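Local structure of DUF7790 domain-containing protein (6ULO) at residues A[104-109]-A[129-134]; A[260-265]-A[275-280]. The protein is of unknown function, a probable membrane-tethered protein of Leptospira interrogans whose family belongs to the NADP-binding Rossmann clan. One frame throughout, in Å; residues are numbered along the deposited sequence.

Contact 1 (A[104-109]-A[129-134]); sequences ILFLQK and LELIQV
L131 reaches from helix 125-135 to the flank of helix 94-109, where L105, F106 and K109 receive it in a steep helix-helix packing of the Rossmann-like domain; the two short axes run 105° apart and 11.1 Å from each other at closest. The CB of L131 points at the other helix, and chi1 172° puts CG anti to the backbone N, 4.1 Å from L105 CD2; the two leucines meet tip to tip. At the fork the two methyls part. L131 CD1 rests against the aliphatic part of K109, 4.0 Å from K109 CG. L131 CD2 touches both K109 CG, at 3.8 Å, and F106 CD1, at 4.0 Å, the leucine and the phenylalanine sliding past each other in opposite directions. No hydrogen bond joins the segments, so apolar packing alone carries the contact. K109 lies on the exposed side. F106 and I132 are buried; F106 packs edge-to-face with W120 and touches Y146 of helix 139-166, and I132 rests on Y142 and K143 of that helix. On this inner side I132 also takes part, its CD1 4.2 Å from F106 CZ.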
loop_
_atom_site.group_PDB
_atom_site.type_symbol
_atom_site.label_atom_id
_atom_site.label_comp_id
_atom_site.label_asym_id
_atom_site.label_seq_id
_atom_site.Cartn_x
_atom_site.Cartn_y
_atom_site.Cartn_z
ATOM N N ILE A 104 1.781 -0.284 -12.886
ATOM C CA ILE A 104 1.362 -1.628 -13.262
ATOM C C ILE A 104 1.635 -1.898 -14.739
ATOM O O ILE A 104 2.097 -2.985 -15.113
ATOM C CB ILE A 104 -0.124 -1.815 -12.886
ATOM C CG1 ILE A 104 -0.256 -1.794 -11.361
ATOM C CG2 ILE A 104 -0.712 -3.090 -13.512
ATOM C CD1 ILE A 104 -1.664 -1.523 -10.861
ATOM N N LEU A 105 1.338 -0.928 -15.603
ATOM C CA LEU A 105 1.648 -1.077 -17.024
ATOM C C LEU A 105 3.139 -1.295 -17.224
ATOM O O LEU A 105 3.556 -2.182 -17.989
ATOM C CB LEU A 105 1.177 0.174 -17.752
ATOM C CG LEU A 105 1.539 0.301 -19.228
ATOM C CD1 LEU A 105 0.921 -0.804 -20.099
ATOM C CD2 LEU A 105 1.111 1.712 -19.733
ATOM N N PHE A 106 3.970 -0.511 -16.511
ATOM C CA PHE A 106 5.422 -0.681 -16.663
ATOM C C PHE A 106 5.873 -2.052 -16.169
ATOM O O PHE A 106 6.713 -2.691 -16.806
ATOM C CB PHE A 106 6.188 0.402 -15.925
ATOM C CG PHE A 106 6.053 1.793 -16.478
ATOM C CD1 PHE A 106 5.433 2.058 -17.694
ATOM C CD2 PHE A 106 6.595 2.866 -15.747
ATOM C CE1 PHE A 106 5.354 3.354 -18.168
ATOM C CE2 PHE A 106 6.525 4.163 -16.210
ATOM C CZ PHE A 106 5.908 4.409 -17.446
ATOM N N LEU A 107 5.309 -2.540 -15.067
ATOM C CA LEU A 107 5.637 -3.886 -14.594
ATOM C C LEU A 107 5.294 -4.933 -15.641
ATOM O O LEU A 107 6.092 -5.833 -15.915
ATOM C CB LEU A 107 4.874 -4.209 -13.300
ATOM C CG LEU A 107 5.379 -3.474 -12.053
ATOM C CD1 LEU A 107 4.319 -3.588 -10.941
ATOM C CD2 LEU A 107 6.722 -4.074 -11.597
ATOM N N GLN A 108 4.088 -4.840 -16.219
ATOM C CA GLN A 108 3.685 -5.800 -17.246
ATOM C C GLN A 108 4.684 -5.870 -18.390
ATOM O O GLN A 108 4.963 -6.954 -18.901
ATOM C CB GLN A 108 2.297 -5.449 -17.785
ATOM C CG GLN A 108 1.198 -5.692 -16.735
ATOM C CD GLN A 108 -0.125 -5.123 -17.136
ATOM O OE1 GLN A 108 -0.192 -4.232 -17.988
ATOM N NE2 GLN A 108 -1.186 -5.623 -16.519
ATOM N N LYS A 109 5.237 -4.730 -18.798
ATOM C CA LYS A 109 6.093 -4.680 -19.965
ATOM C C LYS A 109 7.564 -4.866 -19.644
ATOM O O LYS A 109 8.359 -5.017 -20.562
ATOM C CB LYS A 109 5.889 -3.345 -20.685
ATOM C CG LYS A 109 4.474 -3.169 -21.228
ATOM C CD LYS A 109 4.102 -4.253 -22.199
ATOM C CE LYS A 109 2.743 -3.940 -22.794
ATOM N NZ LYS A 109 2.366 -4.918 -23.822
ATOM N N LEU A 129 6.884 7.099 -22.323
ATOM C CA LEU A 129 5.808 7.946 -22.822
ATOM C C LEU A 129 5.193 7.389 -24.104
ATOM O O LEU A 129 3.979 7.491 -24.299
ATOM C CB LEU A 129 6.298 9.385 -23.005
ATOM C CG LEU A 129 6.623 10.114 -21.697
ATOM C CD1 LEU A 129 7.319 11.419 -22.024
ATOM C CD2 LEU A 129 5.350 10.386 -20.874
ATOM N N GLU A 130 5.993 6.742 -24.949
ATOM C CA GLU A 130 5.429 6.066 -26.112
ATOM C C GLU A 130 4.556 4.876 -25.715
ATOM O O GLU A 130 3.508 4.629 -26.323
ATOM C CB GLU A 130 6.573 5.589 -27.003
ATOM C CG GLU A 130 7.355 6.708 -27.724
ATOM C CD GLU A 130 8.697 6.269 -28.369
ATOM O OE1 GLU A 130 9.124 5.091 -28.231
ATOM O OE2 GLU A 130 9.329 7.131 -29.026
ATOM N N LEU A 131 4.944 4.143 -24.676
ATOM C CA LEU A 131 4.139 3.028 -24.199
ATOM C C LEU A 131 2.818 3.538 -23.641
ATOM O O LEU A 131 1.748 2.978 -23.932
ATOM C CB LEU A 131 4.904 2.264 -23.126
ATOM C CG LEU A 131 4.143 1.173 -22.383
ATOM C CD1 LEU A 131 3.653 0.130 -23.356
ATOM C CD2 LEU A 131 5.053 0.539 -21.329
ATOM N N ILE A 132 2.855 4.623 -22.859
ATOM C CA ILE A 132 1.603 5.213 -22.385
ATOM C C ILE A 132 0.742 5.630 -23.573
ATOM O O ILE A 132 -0.481 5.405 -23.581
ATOM C CB ILE A 132 1.870 6.390 -21.433
ATOM C CG1 ILE A 132 2.439 5.860 -20.112
ATOM C CG2 ILE A 132 0.587 7.205 -21.198
ATOM C CD1 ILE A 132 3.078 6.936 -19.225
ATOM N N GLN A 133 1.360 6.245 -24.593
ATOM C CA GLN A 133 0.607 6.740 -25.747
ATOM C C GLN A 133 -0.230 5.646 -26.403
ATOM O O GLN A 133 -1.371 5.894 -26.814
ATOM C CB GLN A 133 1.578 7.344 -26.767
ATOM C CG GLN A 133 0.894 7.942 -27.998
ATOM C CD GLN A 133 0.069 9.175 -27.664
ATOM O OE1 GLN A 133 0.377 9.885 -26.713
ATOM N NE2 GLN A 133 -0.952 9.456 -28.458
ATOM N N VAL A 134 0.323 4.435 -26.533
ATOM C CA VAL A 134 -0.390 3.355 -27.214
ATOM C C VAL A 134 -1.331 2.581 -26.302
ATOM O O VAL A 134 -2.080 1.728 -26.801
ATOM C CB VAL A 134 0.560 2.373 -27.933
ATOM C CG1 VAL A 134 1.366 3.094 -28.995
ATOM C CG2 VAL A 134 1.445 1.614 -26.963
#

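Contact 2 (A[260-265]-A[275-280])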
loop_
_atom_site.group_PDB
_atom_site.type_symbol
_atom_site.label_atom_id
_atom_site.label_comp_id
_atom_site.label_asym_id
_atom_site.label_seq_id
_atom_site.Cartn_x
_atom_site.Cartn_y
_atom_site.Cartn_z
ATOM N N ASP A 260 9.172 10.723 22.182
ATOM C CA ASP A 260 9.650 10.264 23.490
ATOM C C ASP A 260 9.153 8.854 23.790
ATOM O O ASP A 260 9.883 8.040 24.365
ATOM C CB ASP A 260 9.244 11.236 24.606
ATOM C CG ASP A 260 7.730 11.381 24.739
ATOM O OD1 ASP A 260 7.058 11.694 23.712
ATOM O OD2 ASP A 260 7.212 11.152 25.857
ATOM N N LEU A 261 7.907 8.542 23.421
ATOM C CA LEU A 261 7.361 7.202 23.617
ATOM C C LEU A 261 7.681 6.278 22.459
ATOM O O LEU A 261 7.897 5.067 22.660
ATOM C CB LEU A 261 5.843 7.260 23.709
ATOM C CG LEU A 261 5.300 8.076 24.872
ATOM C CD1 LEU A 261 3.767 8.021 24.768
ATOM C CD2 LEU A 261 5.786 7.504 26.220
ATOM N N PHE A 262 7.742 6.840 21.258
ATOM C CA PHE A 262 7.771 6.085 20.004
ATOM C C PHE A 262 8.907 6.652 19.156
ATOM O O PHE A 262 8.681 7.399 18.197
ATOM C CB PHE A 262 6.419 6.206 19.288
ATOM C CG PHE A 262 5.268 5.729 20.109
ATOM C CD1 PHE A 262 5.164 4.405 20.475
ATOM C CD2 PHE A 262 4.294 6.616 20.548
ATOM C CE1 PHE A 262 4.081 3.952 21.257
ATOM C CE2 PHE A 262 3.225 6.170 21.334
ATOM C CZ PHE A 262 3.134 4.844 21.693
ATOM N N PRO A 263 10.151 6.299 19.470
ATOM C CA PRO A 263 11.279 6.952 18.797
ATOM C C PRO A 263 11.300 6.636 17.303
ATOM O O PRO A 263 10.913 5.547 16.862
ATOM C CB PRO A 263 12.510 6.389 19.524
ATOM C CG PRO A 263 12.005 5.934 20.877
ATOM C CD PRO A 263 10.581 5.465 20.610
ATOM N N TRP A 264 11.731 7.617 16.511
ATOM C CA TRP A 264 11.814 7.397 15.069
ATOM C C TRP A 264 12.945 6.427 14.764
ATOM O O TRP A 264 14.022 6.485 15.360
ATOM C CB TRP A 264 12.022 8.725 14.340
ATOM C CG TRP A 264 10.884 9.656 14.602
ATOM C CD1 TRP A 264 9.653 9.325 15.087
ATOM C CD2 TRP A 264 10.891 11.074 14.455
ATOM N NE1 TRP A 264 8.879 10.443 15.206
ATOM C CE2 TRP A 264 9.626 11.540 14.854
ATOM C CE3 TRP A 264 11.861 12.000 14.050
ATOM C CZ2 TRP A 264 9.283 12.891 14.832
ATOM C CZ3 TRP A 264 11.526 13.343 14.030
ATOM C CH2 TRP A 264 10.248 13.780 14.424
ATOM N N SER A 265 12.706 5.520 13.840
ATOM C CA SER A 265 13.684 4.483 13.563
ATOM C C SER A 265 15.009 5.091 13.122
ATOM O O SER A 265 15.019 6.088 12.385
ATOM C CB SER A 265 13.168 3.579 12.441
ATOM O OG SER A 265 11.893 3.076 12.795
ATOM N N GLY A 275 9.386 11.994 11.528
ATOM C CA GLY A 275 8.990 10.601 11.466
ATOM C C GLY A 275 10.191 9.723 11.182
ATOM O O GLY A 275 11.299 10.198 10.985
ATOM N N PHE A 276 9.992 8.410 11.240
ATOM C CA PHE A 276 8.741 7.735 11.551
ATOM C C PHE A 276 9.027 6.617 12.538
ATOM O O PHE A 276 10.144 6.058 12.579
ATOM C CB PHE A 276 8.128 7.107 10.271
ATOM C CG PHE A 276 7.544 8.107 9.353
ATOM C CD1 PHE A 276 6.286 8.650 9.604
ATOM C CD2 PHE A 276 8.253 8.524 8.241
ATOM C CE1 PHE A 276 5.760 9.614 8.758
ATOM C CE2 PHE A 276 7.738 9.466 7.395
ATOM C CZ PHE A 276 6.500 10.021 7.656
ATOM N N HIS A 277 8.003 6.289 13.326
ATOM C CA HIS A 277 7.956 5.068 14.113
ATOM C C HIS A 277 6.947 4.135 13.449
ATOM O O HIS A 277 5.908 4.592 12.955
ATOM C CB HIS A 277 7.527 5.423 15.547
ATOM C CG HIS A 277 7.568 4.274 16.502
ATOM N ND1 HIS A 277 8.643 4.050 17.343
ATOM C CD2 HIS A 277 6.650 3.325 16.802
ATOM C CE1 HIS A 277 8.390 2.990 18.095
ATOM N NE2 HIS A 277 7.182 2.536 17.793
ATOM N N TYR A 278 7.269 2.841 13.393
ATOM C CA TYR A 278 6.472 1.858 12.661
ATOM C C TYR A 278 5.609 1.093 13.650
ATOM O O TYR A 278 5.987 0.919 14.817
ATOM C CB TYR A 278 7.424 0.910 11.884
ATOM C CG TYR A 278 8.155 1.684 10.822
ATOM C CD1 TYR A 278 7.740 1.645 9.490
ATOM C CD2 TYR A 278 9.245 2.511 11.145
ATOM C CE1 TYR A 278 8.380 2.418 8.531
ATOM C CE2 TYR A 278 9.878 3.292 10.197
ATOM C CZ TYR A 278 9.441 3.231 8.887
ATOM O OH TYR A 278 10.045 4.011 7.940
ATOM N N CYS A 279 4.479 0.578 13.190
ATOM C CA CYS A 279 3.579 -0.122 14.092
ATOM C C CYS A 279 2.809 -1.194 13.326
ATOM O O CYS A 279 2.268 -0.940 12.236
ATOM C CB CYS A 279 2.624 0.882 14.728
ATOM S SG CYS A 279 1.411 0.183 15.862
ATOM N N VAL A 280 2.749 -2.392 13.903
ATOM C CA VAL A 280 1.865 -3.448 13.407
ATOM C C VAL A 280 0.862 -3.811 14.504
ATOM O O VAL A 280 1.098 -3.584 15.697
ATOM C CB VAL A 280 2.630 -4.692 12.905
ATOM C CG1 VAL A 280 3.522 -4.290 11.782
ATOM C CG2 VAL A 280 3.421 -5.328 14.032
#
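H277, the first residue of strand 277-282, lies with one ring face beneath F262 and turns its ring edge to P263 O, within a beta-hairpin whose long irregular connection joins the antiparallel strands 249-255 and 277-282 of the mixed sheet. F262 CB stands over the centre of the imidazole, 3.6 Å from its centroid and 13° off the normal, a CH-pi contact. The phenyl ring beyond it forms an edge-to-face pair with the imidazole, the edge of F262 directed at the face of H277 and the planes at 62°. H277 CG is anti to its backbone N, and the ring presents ND1 to P263 O in a hydrogen bond of 2.8 Å, with the acceptor close to the ring plane. H277 NE2 bonds T316 OG1 of the neighbouring strand, so both ring nitrogens are engaged and the imidazole is fixed in rotation.

W264 lays its indole on the backbone of G275: G275 CA sits over the five-membered ring, 3.5 Å from its centroid, and G275 N lies over the same face of the fused system. The indole thus packs on main-chain atoms of G275, which has no side chain and precedes the cis peptide bond to F276, while K259 makes a cation-pi contact with W264.

Next along, S265 N donates to F276 O at 2.9 Å, and W264 CA approaches that oxygen through a CA-H...O contact. S265 OG, hydrogen-bonded to N313 O, meets the edge of the Y278 ring, 3.2 Å from Y278 CD2.

In the fold
From the N terminus, the chain builds strands 66-69 and 86-91 before helix 94-109, whose last turns enter contact 1. It passes through helix 113-120 and returns in helix 125-135, closing a mostly helical excursion of 19 residues. Helices 139-166 and 176-187 follow, then strands 191-195, 218-222 and 249-255 of the mixed sheet. Contact 2 then closes a shorter loop of 9 residues, without helix or strand, as the chain enters strand 277-282. The two are in series, neither enclosing nor crossing the other. They lie on opposite sides of the chain's centre, their own centres 37 Å apart: contact 1 joins two outlying helices, contact 2 the loop and strand at the sheet's antiparallel part.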